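Local coordinates for putative O-methyltransferase (Klebsiella pneumoniae subsp. pneumoniae, PDB 3TFW), which probably transfers a methyl group from S-adenosylmethionine to an oxygen atom of a substrate not yet identified, as an O-methyltransferase, at residues A[47-52]-A[74-79]; A[171-176]-A[188-193]. All blocks are in the same frame, centred on the assembly; numbering follows the deposited sequence.

Contact 1: residues A[47-52]-A[74-79]; sequences VAANQG and GGYSTI
Val47 meets both Tyr76 and Ser77, and its contact with the tyrosine comes in two forms. The apolar one is a methyl-to-ring touch: CG2 of Val47 lies 3.8 Å from CE2 of Tyr76, the two side chains passing at a slant. The other brings the backbone carbonyl against the ring, with O of Val47 3.1 Å from CE2 of Tyr76. Because chi1 of Tyr76 is -178°, with CG anti to the backbone N, the ring extends from its helix and lies against Val47. Its OH ends beside Ala49, 3.8 Å from CA. Ser77 OG touches both methyls of Val47, CG2 at 3.4 Å. The polar link is indirect: water 1, in plane at the Tyr76 ring edge, accepts from Val47 N at 2.7 Å and is hydrogen-bonded to Ser77 OG at 2.7 Å. Within 47-52, Gln51 OE1 accepts from Ala48 N (3.1 Å), the donor lying above the amide plane; this N3 side chain bonding back to the N-cap N-H is half of a capping box. Trp80 meets the Tyr76 ring edge-to-face. Gly74 and Gly75 form the turn from strand 66-70 into helix 76-82, consistent with the glycine-rich cofactor loop of class I methyltransferases. With no direct hydrogen bond across, the two helix starts are joined by van der Waals contact and one bridging water, which satisfies Val47 N.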
loop_
_atom_site.group_PDB
_atom_site.type_symbol
_atom_site.label_atom_id
_atom_site.label_comp_id
_atom_site.label_asym_id
_atom_site.label_seq_id
_atom_site.Cartn_x
_atom_site.Cartn_y
_atom_site.Cartn_z
ATOM N N VAL A 47 -9.065 12.142 2.039
ATOM C CA VAL A 47 -8.838 10.853 1.367
ATOM C C VAL A 47 -10.151 10.087 1.185
ATOM O O VAL A 47 -11.112 10.299 1.935
ATOM C CB VAL A 47 -7.787 9.971 2.093
ATOM C CG1 VAL A 47 -6.424 10.671 2.113
ATOM C CG2 VAL A 47 -8.245 9.586 3.500
ATOM N N ALA A 48 -10.194 9.211 0.180
ATOM C CA ALA A 48 -11.322 8.301 -0.007
ATOM C C ALA A 48 -11.312 7.251 1.106
ATOM O O ALA A 48 -10.267 7.006 1.709
ATOM C CB ALA A 48 -11.239 7.641 -1.384
ATOM N N ALA A 49 -12.458 6.623 1.380
ATOM C CA ALA A 49 -12.564 5.676 2.495
ATOM C C ALA A 49 -11.577 4.512 2.402
ATOM O O ALA A 49 -11.086 4.039 3.417
ATOM C CB ALA A 49 -13.995 5.146 2.636
ATOM N N ASN A 50 -11.300 4.048 1.185
ATOM C CA ASN A 50 -10.359 2.932 1.015
ATOM C C ASN A 50 -8.924 3.350 1.324
ATOM O O ASN A 50 -8.126 2.539 1.804
ATOM C CB ASN A 50 -10.478 2.279 -0.374
ATOM C CG ASN A 50 -10.192 3.246 -1.514
ATOM O OD1 ASN A 50 -10.452 4.441 -1.412
ATOM N ND2 ASN A 50 -9.669 2.724 -2.619
ATOM N N GLN A 51 -8.606 4.612 1.044
ATOM C CA GLN A 51 -7.291 5.161 1.391
ATOM C C GLN A 51 -7.168 5.321 2.908
ATOM O O GLN A 51 -6.139 4.987 3.484
ATOM C CB GLN A 51 -7.028 6.481 0.676
ATOM C CG GLN A 51 -7.114 6.373 -0.856
ATOM C CD GLN A 51 -7.028 7.727 -1.552
ATOM O OE1 GLN A 51 -7.406 8.758 -0.991
ATOM N NE2 GLN A 51 -6.531 7.725 -2.790
ATOM N N GLY A 52 -8.223 5.817 3.552
ATOM C CA GLY A 52 -8.262 5.880 5.019
ATOM C C GLY A 52 -8.039 4.522 5.673
ATOM O O GLY A 52 -7.246 4.393 6.612
ATOM N N GLY A 74 -9.369 18.728 8.093
ATOM C CA GLY A 74 -10.513 18.584 9.000
ATOM C C GLY A 74 -10.378 17.396 9.941
ATOM O O GLY A 74 -11.295 17.089 10.719
ATOM N N GLY A 75 -9.239 16.714 9.853
ATOM C CA GLY A 75 -8.961 15.585 10.726
ATOM C C GLY A 75 -9.540 14.259 10.254
ATOM O O GLY A 75 -9.607 13.326 11.027
ATOM N N TYR A 76 -9.927 14.153 8.984
ATOM C CA TYR A 76 -10.494 12.884 8.495
ATOM C C TYR A 76 -9.440 11.761 8.511
ATOM O O TYR A 76 -9.665 10.685 9.084
ATOM C CB TYR A 76 -11.088 13.067 7.104
ATOM C CG TYR A 76 -11.754 11.829 6.525
ATOM C CD1 TYR A 76 -12.999 11.389 6.987
ATOM C CD2 TYR A 76 -11.131 11.100 5.507
ATOM C CE1 TYR A 76 -13.609 10.246 6.434
ATOM C CE2 TYR A 76 -11.728 9.973 4.958
ATOM C CZ TYR A 76 -12.965 9.557 5.415
ATOM O OH TYR A 76 -13.534 8.433 4.859
ATOM N N SER A 77 -8.283 12.023 7.917
ATOM C CA SER A 77 -7.194 11.032 7.932
ATOM C C SER A 77 -6.700 10.785 9.349
ATOM O O SER A 77 -6.325 9.658 9.706
ATOM C CB SER A 77 -6.041 11.484 7.047
ATOM O OG SER A 77 -6.419 11.379 5.686
ATOM N N THR A 78 -6.696 11.856 10.141
ATOM C CA THR A 78 -6.272 11.806 11.535
ATOM C C THR A 78 -7.095 10.758 12.275
ATOM O O THR A 78 -6.557 9.948 13.002
ATOM C CB THR A 78 -6.447 13.158 12.257
ATOM O OG1 THR A 78 -6.111 14.232 11.371
ATOM C CG2 THR A 78 -5.565 13.204 13.511
ATOM N N ILE A 79 -8.404 10.784 12.071
ATOM C CA ILE A 79 -9.291 9.866 12.774
ATOM C C ILE A 79 -9.090 8.418 12.361
ATOM O O ILE A 79 -9.066 7.542 13.223
ATOM C CB ILE A 79 -10.762 10.279 12.641
ATOM C CG1 ILE A 79 -10.994 11.570 13.437
ATOM C CG2 ILE A 79 -11.672 9.185 13.200
ATOM C CD1 ILE A 79 -12.199 12.380 12.931
HETATM O O HOH W 1 -8.372 12.814 4.527
#

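Contact 2: residues A[171-176]-A[188-193]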
loop_
_atom_site.group_PDB
_atom_site.type_symbol
_atom_site.label_atom_id
_atom_site.label_comp_id
_atom_site.label_asym_id
_atom_site.label_seq_id
_atom_site.Cartn_x
_atom_site.Cartn_y
_atom_site.Cartn_z
ATOM N N VAL A 171 1.562 13.081 -4.724
ATOM C CA VAL A 171 2.839 13.375 -5.366
ATOM C C VAL A 171 2.805 13.446 -6.900
ATOM O O VAL A 171 3.782 13.863 -7.511
ATOM C CB VAL A 171 3.963 12.386 -4.914
ATOM C CG1 VAL A 171 4.298 12.607 -3.444
ATOM C CG2 VAL A 171 3.567 10.923 -5.179
ATOM N N VAL A 172 1.694 13.050 -7.509
ATOM C CA VAL A 172 1.619 12.931 -8.971
ATOM C C VAL A 172 1.344 14.272 -9.676
ATOM O O VAL A 172 1.846 14.512 -10.777
ATOM C CB VAL A 172 0.621 11.824 -9.366
ATOM C CG1 VAL A 172 0.237 11.884 -10.853
ATOM C CG2 VAL A 172 1.210 10.463 -9.007
ATOM N N ARG A 173 0.564 15.141 -9.029
ATOM C CA ARG A 173 0.282 16.506 -9.531
ATOM C C ARG A 173 -0.308 16.498 -10.947
ATOM O O ARG A 173 0.108 17.291 -11.798
ATOM C CB ARG A 173 1.542 17.395 -9.500
ATOM C CG ARG A 173 2.459 17.234 -8.266
ATOM C CD ARG A 173 1.704 17.374 -6.952
ATOM N NE ARG A 173 0.948 18.626 -6.867
ATOM C CZ ARG A 173 0.120 18.945 -5.872
ATOM N NH1 ARG A 173 -0.073 18.114 -4.853
ATOM N NH2 ARG A 173 -0.517 20.106 -5.896
ATOM N N ASP A 174 -1.257 15.597 -11.182
ATOM C CA ASP A 174 -1.892 15.413 -12.501
ATOM C C ASP A 174 -0.879 15.178 -13.642
ATOM O O ASP A 174 -1.080 15.600 -14.793
ATOM C CB ASP A 174 -2.844 16.587 -12.807
ATOM C CG ASP A 174 -3.832 16.265 -13.913
ATOM O OD1 ASP A 174 -4.523 15.227 -13.814
ATOM O OD2 ASP A 174 -3.911 17.055 -14.879
ATOM N N GLY A 175 0.218 14.498 -13.316
ATOM C CA GLY A 175 1.249 14.196 -14.298
ATOM C C GLY A 175 2.409 15.166 -14.339
ATOM O O GLY A 175 3.455 14.840 -14.889
ATOM N N GLU A 176 2.237 16.354 -13.752
ATOM C CA GLU A 176 3.261 17.400 -13.797
ATOM C C GLU A 176 4.544 17.088 -13.025
ATOM O O GLU A 176 5.577 17.729 -13.246
ATOM C CB GLU A 176 2.686 18.766 -13.375
ATOM C CG GLU A 176 1.871 19.454 -14.470
ATOM C CD GLU A 176 2.669 19.634 -15.755
ATOM O OE1 GLU A 176 3.606 20.469 -15.781
ATOM O OE2 GLU A 176 2.365 18.918 -16.734
ATOM N N GLN A 188 7.848 21.625 -7.988
ATOM C CA GLN A 188 9.258 21.718 -7.618
ATOM C C GLN A 188 9.522 21.013 -6.275
ATOM O O GLN A 188 10.473 20.236 -6.154
ATOM C CB GLN A 188 9.701 23.181 -7.546
ATOM C CG GLN A 188 9.750 23.907 -8.895
ATOM C CD GLN A 188 9.809 25.421 -8.739
ATOM O OE1 GLN A 188 10.191 25.939 -7.682
ATOM N NE2 GLN A 188 9.421 26.141 -9.791
ATOM N N GLY A 189 8.673 21.288 -5.286
ATOM C CA GLY A 189 8.800 20.693 -3.948
ATOM C C GLY A 189 8.677 19.177 -3.948
ATOM O O GLY A 189 9.459 18.476 -3.287
ATOM N N VAL A 190 7.687 18.670 -4.677
ATOM C CA VAL A 190 7.468 17.225 -4.803
ATOM C C VAL A 190 8.652 16.529 -5.498
ATOM O O VAL A 190 9.071 15.429 -5.086
ATOM C CB VAL A 190 6.113 16.915 -5.499
ATOM C CG1 VAL A 190 6.019 15.455 -5.909
ATOM C CG2 VAL A 190 4.942 17.242 -4.565
ATOM N N ARG A 191 9.203 17.163 -6.536
ATOM C CA ARG A 191 10.350 16.584 -7.260
ATOM C C ARG A 191 11.604 16.552 -6.400
ATOM O O ARG A 191 12.320 15.545 -6.387
ATOM C CB ARG A 191 10.616 17.320 -8.587
ATOM C CG ARG A 191 9.517 17.138 -9.612
ATOM C CD ARG A 191 9.799 17.936 -10.904
ATOM N NE ARG A 191 11.139 17.674 -11.425
ATOM C CZ ARG A 191 11.456 16.676 -12.249
ATOM N NH1 ARG A 191 10.536 15.821 -12.673
ATOM N NH2 ARG A 191 12.711 16.534 -12.644
ATOM N N GLN A 192 11.838 17.633 -5.654
ATOM C CA GLN A 192 12.934 17.709 -4.687
ATOM C C GLN A 192 12.799 16.613 -3.623
ATOM O O GLN A 192 13.781 15.970 -3.263
ATOM C CB GLN A 192 12.915 19.051 -3.963
ATOM C CG GLN A 192 13.715 20.183 -4.563
ATOM C CD GLN A 192 13.837 21.314 -3.567
ATOM O OE1 GLN A 192 12.910 22.111 -3.401
ATOM N NE2 GLN A 192 14.960 21.358 -2.858
ATOM N N PHE A 193 11.580 16.460 -3.109
ATOM C CA PHE A 193 11.182 15.431 -2.133
ATOM C C PHE A 193 11.479 14.002 -2.614
ATOM O O PHE A 193 12.153 13.230 -1.923
ATOM C CB PHE A 193 9.685 15.623 -1.863
ATOM C CG PHE A 193 9.068 14.616 -0.938
ATOM C CD1 PHE A 193 9.255 14.703 0.438
ATOM C CD2 PHE A 193 8.231 13.625 -1.442
ATOM C CE1 PHE A 193 8.644 13.783 1.303
ATOM C CE2 PHE A 193 7.608 12.708 -0.587
ATOM C CZ PHE A 193 7.822 12.793 0.794
#
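Phe193 N bonds to Gly189 O at 2.9 Å, a routine turn of helix 185-199, and from that turn the Phe193 side chain leans toward Val171. The touch is light: CG1 of Val171 comes 4.4 Å from CE2 of the ring, whose other neighbours include Asn149 and Leu153 of helix 149-158. Val190, one helical turn earlier, does more. Its chi1 of 167° places CG1 anti to the backbone N and sends that methyl onto the loop, 3.8 Å from CB of Val171, the two valine side chains crossing at about a right angle. The same methyl sits 3.2 Å from the carbonyl O of Val171. That oxygen is buried here and has no hydrogen-bonding partner in the model, so an apolar group occupies one approach to a polar atom. The second branch of Val190, CG2, meets the aliphatic part of Arg173, with CD of the arginine 4.0 Å away. Bends at chi2 and chi3 (-52° and -54°) fold the arginine chain back, and its NH1 bonds to the carbonyl O of Asn170, just before the loop segment. Val187, on the same helix, also packs against Arg173. The loop itself is turned tightly, with Gly175 N held by Val172 O at 3.0 Å. The backbone N of Val171 hydrogen-bonds to Gly218, near the start of strand 217-224, while Val172 packs on Val15 of the second subunit. Here the loop at the end of strand 165-169 is covered by helix 185-199, which leads on to the outermost strand 203-211, as in the Rossmann-like fold of class I S-adenosylmethionine-dependent methyltransferases.

In the fold
The centres of the two contacts lie 21 Å apart and their nearest atoms about 10 Å apart, without touching. Along the chain they come in series, contact 1 closing before contact 2 opens. Each involves a segment that follows a parallel strand of one mixed sheet: strand 66-70 leads to 74-79 and strand 165-169 to the loop 171-176, with strand 139-142 lying between these two strands. The strand order 3-2-1-4-5-7-6 is that of class I methyltransferases, in which the cofactor binds over the C-terminal ends of the parallel strands. Both contacts also border the second subunit, contact 1 through Asn50 and Gln51 of helix 49-62, contact 2 through Val172 and Arg191.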